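Local coordinates for protein PrgZ (Enterococcus faecalis, PDB 4FAJ) that binds a peptide pheromone as a membrane-anchored extracellular receptor of the solute-binding family 5, probably for delivery to a peptide transporter, at residues T82-L87 with S207-Y212. Residues are numbered along the deposited sequence; the frame is centred on the assembly and turned at random.
Sequences TSITLL and SLTAYY
Thr209 reaches across to Ile84 and Leu87, one helical turn apart on helix 81-90, and shows how a short 3-10 segment can pack on a helix chiefly through one branched side chain. From CB the threonine divides. Its OG1 lies 3.6 Å from Ile84 CG1, while CG2 rests 3.9 Å from Ile84 CG2 and touches Leu87 CB at 4.2 Å. With chi1 at 62°, OG1 stands between the backbone N and the carbonyl carbon of its own residue, and CG2, anti to that carbonyl carbon, also comes 3.8 Å from the carbonyl oxygen Ile84 O.

Beside this, Tyr212 presents a ring edge to the same helix: CE2 sits 3.4 Å from Leu87 O, which lies in the plane of the ring. Thr209 CA covers one ring face, 3.4 Å above the plane and over its centre, a fold-back in keeping with the Tyr212 N to Thr209 O turn bond. Tyr212 OH is hydrogen-bonded to a glycerol, probably from the crystallisation liquor.

The loop between helices 202-205 and 216-222 meets helix 81-90 here, and Ile84, which Thr209 touches, also packs on an apolar side chain of the bound peptide. All four touching residues are buried and no hydrogen bond links the two segments, so the junction rests on van der Waals packing and probably on a weak polar approach of the Tyr212 edge to Leu87 O.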
loop_
_atom_site.group_PDB
_atom_site.type_symbol
_atom_site.label_atom_id
_atom_site.label_comp_id
_atom_site.label_asym_id
_atom_site.label_seq_id
_atom_site.Cartn_x
_atom_site.Cartn_y
_atom_site.Cartn_z
ATOM N N THR A 82 -4.715 -5.445 -3.063
ATOM C CA THR A 82 -5.206 -6.737 -3.588
ATOM C C THR A 82 -4.172 -7.425 -4.481
ATOM O O THR A 82 -3.937 -8.633 -4.357
ATOM C CB THR A 82 -6.506 -6.595 -4.384
ATOM O OG1 THR A 82 -7.514 -5.963 -3.574
ATOM C CG2 THR A 82 -7.008 -7.961 -4.880
ATOM N N SER A 83 -3.578 -6.671 -5.398
ATOM C CA SER A 83 -2.541 -7.234 -6.273
ATOM C C SER A 83 -1.310 -7.681 -5.470
ATOM O O SER A 83 -0.709 -8.717 -5.754
ATOM C CB SER A 83 -2.121 -6.217 -7.322
ATOM O OG SER A 83 -3.229 -5.755 -8.067
ATOM N N ILE A 84 -0.950 -6.906 -4.455
ATOM C CA ILE A 84 0.254 -7.181 -3.676
ATOM C C ILE A 84 0.099 -8.415 -2.783
ATOM O O ILE A 84 1.012 -9.237 -2.720
ATOM C CB ILE A 84 0.705 -5.936 -2.905
ATOM C CG1 ILE A 84 1.369 -4.964 -3.884
ATOM C CG2 ILE A 84 1.663 -6.302 -1.775
ATOM C CD1 ILE A 84 1.663 -3.597 -3.284
ATOM N N THR A 85 -1.045 -8.564 -2.114
ATOM C CA THR A 85 -1.346 -9.817 -1.416
ATOM C C THR A 85 -1.309 -11.059 -2.334
ATOM O O THR A 85 -0.754 -12.106 -1.959
ATOM C CB THR A 85 -2.706 -9.740 -0.682
ATOM O OG1 THR A 85 -2.580 -8.857 0.445
ATOM C CG2 THR A 85 -3.146 -11.135 -0.187
ATOM N N LEU A 86 -1.876 -10.953 -3.537
ATOM C CA LEU A 86 -1.817 -12.080 -4.462
ATOM C C LEU A 86 -0.363 -12.397 -4.819
ATOM O O LEU A 86 0.065 -13.551 -4.755
ATOM C CB LEU A 86 -2.595 -11.803 -5.736
ATOM C CG LEU A 86 -2.461 -12.872 -6.825
ATOM C CD1 LEU A 86 -2.944 -14.227 -6.329
ATOM C CD2 LEU A 86 -3.243 -12.409 -8.062
ATOM N N LEU A 87 0.393 -11.369 -5.185
ATOM C CA LEU A 87 1.798 -11.560 -5.573
ATOM C C LEU A 87 2.643 -12.089 -4.406
ATOM O O LEU A 87 3.545 -12.910 -4.619
ATOM C CB LEU A 87 2.405 -10.273 -6.168
ATOM C CG LEU A 87 2.001 -9.897 -7.595
ATOM C CD1 LEU A 87 2.679 -8.568 -8.024
ATOM C CD2 LEU A 87 2.307 -10.985 -8.601
ATOM N N SER A 207 12.202 -7.256 0.839
ATOM C CA SER A 207 11.073 -8.157 1.059
ATOM C C SER A 207 9.820 -7.725 0.283
ATOM O O SER A 207 8.833 -8.455 0.253
ATOM C CB SER A 207 10.744 -8.258 2.554
ATOM O OG SER A 207 10.166 -7.062 3.033
ATOM N N LEU A 208 9.859 -6.541 -0.323
ATOM C CA LEU A 208 8.688 -5.973 -0.982
ATOM C C LEU A 208 8.487 -6.601 -2.355
ATOM O O LEU A 208 9.457 -6.898 -3.067
ATOM C CB LEU A 208 8.840 -4.459 -1.151
ATOM C CG LEU A 208 8.992 -3.627 0.130
ATOM C CD1 LEU A 208 9.094 -2.148 -0.204
ATOM C CD2 LEU A 208 7.850 -3.894 1.086
ATOM N N THR A 209 7.223 -6.751 -2.739
ATOM C CA THR A 209 6.885 -7.315 -4.049
ATOM C C THR A 209 7.591 -6.570 -5.187
ATOM O O THR A 209 8.007 -7.184 -6.160
ATOM C CB THR A 209 5.350 -7.381 -4.278
ATOM O OG1 THR A 209 4.785 -6.064 -4.248
ATOM C CG2 THR A 209 4.687 -8.265 -3.220
ATOM N N ALA A 210 7.768 -5.260 -5.053
ATOM C CA ALA A 210 8.497 -4.468 -6.067
ATOM C C ALA A 210 9.919 -4.964 -6.337
ATOM O O ALA A 210 10.441 -4.794 -7.445
ATOM C CB ALA A 210 8.538 -2.991 -5.663
ATOM N N TYR A 211 10.546 -5.563 -5.320
ATOM C CA TYR A 211 11.881 -6.160 -5.444
ATOM C C TYR A 211 11.880 -7.657 -5.844
ATOM O O TYR A 211 12.942 -8.281 -5.924
ATOM C CB TYR A 211 12.657 -5.967 -4.120
ATOM C CG TYR A 211 13.309 -4.611 -3.953
ATOM C CD1 TYR A 211 12.588 -3.511 -3.500
ATOM C CD2 TYR A 211 14.661 -4.436 -4.234
ATOM C CE1 TYR A 211 13.202 -2.276 -3.331
ATOM C CE2 TYR A 211 15.274 -3.218 -4.068
ATOM C CZ TYR A 211 14.547 -2.143 -3.611
ATOM O OH TYR A 211 15.193 -0.955 -3.454
ATOM N N TYR A 212 10.711 -8.229 -6.121
ATOM C CA TYR A 212 10.645 -9.632 -6.564
ATOM C C TYR A 212 11.375 -9.800 -7.902
ATOM O O TYR A 212 11.485 -8.842 -8.701
ATOM C CB TYR A 212 9.185 -10.125 -6.678
ATOM C CG TYR A 212 8.485 -10.455 -5.358
ATOM C CD1 TYR A 212 9.026 -10.085 -4.120
ATOM C CD2 TYR A 212 7.253 -11.108 -5.353
ATOM C CE1 TYR A 212 8.357 -10.377 -2.917
ATOM C CE2 TYR A 212 6.574 -11.397 -4.144
ATOM C CZ TYR A 212 7.133 -11.032 -2.938
ATOM O OH TYR A 212 6.462 -11.326 -1.752
#